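PDB 4BB7: chromatin structure-remodeling complex subunit RSC2 from Saccharomyces cerevisiae, which serves as a subunit of the ATP-dependent RSC chromatin-remodelling complex and contributes a histone H3-binding BAH domain, the part in this structure. Local coordinates for residues D57-L62 with D94-N99. Sequence-based numbering, arbitrary orientation.
Sequences DGKQWL and DHLVSN
In the sheet of the Rsc2 BAH domain, the start of strand 60-68 pairs antiparallel with the end of strand 87-96, an outermost strand of that sheet within the chain. Leu62 and His95 form a hydrogen-bonded pair: Leu62 N donates to His95 O at 2.9 Å, and His95 N returns a straighter bond to Leu62 O. Beyond the non-hydrogen-bonded pair Trp61-Leu96, the chain turns into the 3-10 segment 97-99, yet Val97 N still reaches Gln60 O at 2.9 Å, almost linear at 176°. A water also donates to Gln60 O, so two donors grip this carbonyl. Although the side chains of Trp61 and Leu96 set out in diverging directions, Leu96 lies alongside the indole, with CG 4.2 Å from the centroid of the six-membered ring and over its face, a CH-pi contact. Lys59, bent at chi3 (-52°), brings CE and NZ against Leu96 CD2. Asp94 CB packs 3.7 Å from Trp61 CE3, its carboxylate plane nearly perpendicular to the indole, while OD1 bonds to Asn63 ND2. The Trp61 ring also meets Trp53 of strand 45-54, their planes about 15° apart. An alanine in place of Trp61 would remove the ring that covers Leu96 and meets Trp53, and would probably loosen the side-chain packing between these strands, while the backbone bonds do not depend on the indole. On the face carrying Leu62 and His95, Leu62 CD1 lies 3.7 Å from His95 CB, and CD2 meets Val97 CG1. A weak bond from Asn99 ND2 to ND1, in the plane of the imidazole, and NE2 bonded to Trp66 NE1 help fix the rotation of the His95 ring. Ladder bonds closed by a 3-10 turn, with an indole laid against the neighbouring strand, make this an antiparallel edge pairing within the beta-rich BAH fold.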
ATOM      1  N   ASP A  57      -4.684  -5.224 -12.844  1.00 39.50           N
ATOM      2  CA  ASP A  57      -4.308  -6.524 -13.388  1.00 34.15           C
ATOM      3  C   ASP A  57      -5.331  -7.603 -13.049  1.00 40.21           C
ATOM      4  O   ASP A  57      -5.264  -8.714 -13.572  1.00 49.65           O
ATOM      5  CB  ASP A  57      -2.923  -6.942 -12.894  1.00 37.11           C
ATOM      6  CG  ASP A  57      -2.892  -7.203 -11.404  1.00 44.92           C
ATOM      7  OD1 ASP A  57      -3.697  -6.583 -10.678  1.00 42.56           O
ATOM      8  OD2 ASP A  57      -2.069  -8.031 -10.961  1.00 41.03           O
ATOM      9  N   GLY A  58      -6.269  -7.283 -12.165  1.00 38.92           N
ATOM     10  CA  GLY A  58      -7.328  -8.218 -11.829  1.00 42.99           C
ATOM     11  C   GLY A  58      -7.190  -8.921 -10.490  1.00 40.04           C
ATOM     12  O   GLY A  58      -8.168  -9.456  -9.969  1.00 44.62           O
ATOM     13  N   LYS A  59      -5.983  -8.936  -9.933  1.00 38.25           N
ATOM     14  CA  LYS A  59      -5.772  -9.530  -8.617  1.00 33.73           C
ATOM     15  C   LYS A  59      -6.639  -8.833  -7.575  1.00 36.44           C
ATOM     16  O   LYS A  59      -6.895  -7.631  -7.667  1.00 42.88           O
ATOM     17  CB  LYS A  59      -4.301  -9.453  -8.202  1.00 32.86           C
ATOM     18  CG  LYS A  59      -3.354 -10.207  -9.115  1.00 37.60           C
ATOM     19  CD  LYS A  59      -1.954 -10.267  -8.525  1.00 32.07           C
ATOM     20  CE  LYS A  59      -1.457  -8.887  -8.125  1.00 31.86           C
ATOM     21  NZ  LYS A  59      -0.061  -8.929  -7.609  1.00 39.99           N
ATOM     22  N   GLN A  60      -7.089  -9.589  -6.583  1.00 37.56           N
ATOM     23  CA  GLN A  60      -7.934  -9.033  -5.535  1.00 37.78           C
ATOM     24  C   GLN A  60      -7.167  -8.844  -4.230  1.00 35.42           C
ATOM     25  O   GLN A  60      -6.470  -9.745  -3.766  1.00 38.30           O
ATOM     26  CB  GLN A  60      -9.161  -9.913  -5.327  1.00 33.42           C
ATOM     27  CG  GLN A  60      -9.982 -10.076  -6.592  1.00 39.83           C
ATOM     28  CD  GLN A  60     -11.009 -11.169  -6.470  1.00 37.96           C
ATOM     29  OE1 GLN A  60     -10.902 -12.040  -5.606  1.00 42.51           O
ATOM     30  NE2 GLN A  60     -12.017 -11.134  -7.332  1.00 36.76           N
ATOM     31  N   TRP A  61      -7.306  -7.659  -3.649  1.00 32.02           N
ATOM     32  CA  TRP A  61      -6.558  -7.282  -2.459  1.00 36.24           C
ATOM     33  C   TRP A  61      -7.469  -6.982  -1.271  1.00 38.81           C
ATOM     34  O   TRP A  61      -8.684  -6.835  -1.415  1.00 36.18           O
ATOM     35  CB  TRP A  61      -5.704  -6.047  -2.749  1.00 35.01           C
ATOM     36  CG  TRP A  61      -4.482  -6.311  -3.565  1.00 32.12           C
ATOM     37  CD1 TRP A  61      -4.424  -6.534  -4.911  1.00 36.41           C
ATOM     38  CD2 TRP A  61      -3.129  -6.353  -3.091  1.00 32.24           C
ATOM     39  NE1 TRP A  61      -3.120  -6.720  -5.304  1.00 38.44           N
ATOM     40  CE2 TRP A  61      -2.304  -6.612  -4.207  1.00 38.85           C
ATOM     41  CE3 TRP A  61      -2.536  -6.197  -1.835  1.00 23.65           C
ATOM     42  CZ2 TRP A  61      -0.918  -6.723  -4.102  1.00 29.75           C
ATOM     43  CZ3 TRP A  61      -1.163  -6.310  -1.730  1.00 26.92           C
ATOM     44  CH2 TRP A  61      -0.368  -6.572  -2.858  1.00 36.91           C
ATOM     45  N   LEU A  62      -6.860  -6.879  -0.097  1.00 37.66           N
ATOM     46  CA  LEU A  62      -7.579  -6.526   1.115  1.00 33.80           C
ATOM     47  C   LEU A  62      -6.667  -5.755   2.059  1.00 33.21           C
ATOM     48  O   LEU A  62      -5.440  -5.840   1.968  1.00 28.12           O
ATOM     49  CB  LEU A  62      -8.121  -7.781   1.802  1.00 24.44           C
ATOM     50  CG  LEU A  62      -7.122  -8.862   2.223  1.00 29.02           C
ATOM     51  CD1 LEU A  62      -6.427  -8.481   3.527  1.00 30.41           C
ATOM     52  CD2 LEU A  62      -7.827 -10.203   2.371  1.00 24.26           C
ATOM     53  N   ASP A  94      -1.757  -4.406   3.500  1.00 28.49           N
ATOM     54  CA  ASP A  94      -2.439  -4.915   2.317  1.00 27.51           C
ATOM     55  C   ASP A  94      -1.976  -6.335   2.002  1.00 29.50           C
ATOM     56  O   ASP A  94      -0.779  -6.622   2.026  1.00 29.14           O
ATOM     57  CB  ASP A  94      -2.171  -4.013   1.110  1.00 26.90           C
ATOM     58  CG  ASP A  94      -2.763  -2.625   1.274  1.00 33.29           C
ATOM     59  OD1 ASP A  94      -3.641  -2.449   2.144  1.00 35.01           O
ATOM     60  OD2 ASP A  94      -2.358  -1.713   0.523  1.00 34.79           O
ATOM     61  N   HIS A  95      -2.928  -7.218   1.713  1.00 22.07           N
ATOM     62  CA  HIS A  95      -2.606  -8.579   1.313  1.00 23.15           C
ATOM     63  C   HIS A  95      -3.300  -8.951   0.006  1.00 29.60           C
ATOM     64  O   HIS A  95      -4.353  -8.406  -0.326  1.00 32.88           O
ATOM     65  CB  HIS A  95      -3.052  -9.577   2.380  1.00 26.52           C
ATOM     66  CG  HIS A  95      -2.431  -9.362   3.724  1.00 27.82           C
ATOM     67  ND1 HIS A  95      -1.481 -10.212   4.246  1.00 24.73           N
ATOM     68  CD2 HIS A  95      -2.653  -8.418   4.670  1.00 27.87           C
ATOM     69  CE1 HIS A  95      -1.131  -9.792   5.449  1.00 29.38           C
ATOM     70  NE2 HIS A  95      -1.829  -8.705   5.731  1.00 26.00           N
ATOM     71  N   LEU A  96      -2.705  -9.884  -0.731  1.00 27.03           N
ATOM     72  CA  LEU A  96      -3.419 -10.584  -1.789  1.00 27.92           C
ATOM     73  C   LEU A  96      -4.414 -11.515  -1.107  1.00 31.80           C
ATOM     74  O   LEU A  96      -4.044 -12.241  -0.185  1.00 27.81           O
ATOM     75  CB  LEU A  96      -2.447 -11.401  -2.644  1.00 30.53           C
ATOM     76  CG  LEU A  96      -1.370 -10.624  -3.404  1.00 34.77           C
ATOM     77  CD1 LEU A  96      -0.374 -11.564  -4.067  1.00 25.06           C
ATOM     78  CD2 LEU A  96      -2.008  -9.708  -4.436  1.00 31.70           C
ATOM     79  N   VAL A  97      -5.671 -11.495  -1.545  1.00 32.48           N
ATOM     80  CA  VAL A  97      -6.706 -12.302  -0.898  1.00 29.97           C
ATOM     81  C   VAL A  97      -6.365 -13.792  -0.918  1.00 30.97           C
ATOM     82  O   VAL A  97      -6.954 -14.591  -0.183  1.00 29.30           O
ATOM     83  CB  VAL A  97      -8.103 -12.068  -1.510  1.00 27.39           C
ATOM     84  CG1 VAL A  97      -8.476 -10.595  -1.426  1.00 29.54           C
ATOM     85  CG2 VAL A  97      -8.148 -12.557  -2.944  1.00 36.04           C
ATOM     86  N   SER A  98      -5.401 -14.158  -1.752  1.00 30.90           N
ATOM     87  CA  SER A  98      -4.902 -15.525  -1.776  1.00 36.35           C
ATOM     88  C   SER A  98      -4.185 -15.883  -0.468  1.00 31.91           C
ATOM     89  O   SER A  98      -3.950 -17.057  -0.182  1.00 33.42           O
ATOM     90  CB  SER A  98      -3.978 -15.730  -2.978  1.00 30.86           C
ATOM     91  OG  SER A  98      -3.096 -14.630  -3.123  1.00 41.57           O
ATOM     92  N   ASN A  99      -3.849 -14.870   0.327  1.00 25.33           N
ATOM     93  CA  ASN A  99      -3.197 -15.090   1.616  1.00 29.95           C
ATOM     94  C   ASN A  99      -4.143 -15.635   2.684  1.00 29.74           C
ATOM     95  O   ASN A  99      -3.705 -16.286   3.631  1.00 31.61           O
ATOM     96  CB  ASN A  99      -2.537 -13.804   2.128  1.00 32.13           C
ATOM     97  CG  ASN A  99      -1.377 -13.353   1.264  1.00 34.07           C
ATOM     98  OD1 ASN A  99      -0.822 -14.135   0.490  1.00 33.00           O
ATOM     99  ND2 ASN A  99      -0.997 -12.084   1.397  1.00 31.61           N
TER
HETATM  100  O   HOH W   1      -5.609 -12.384  -4.584  1.00 37.64           O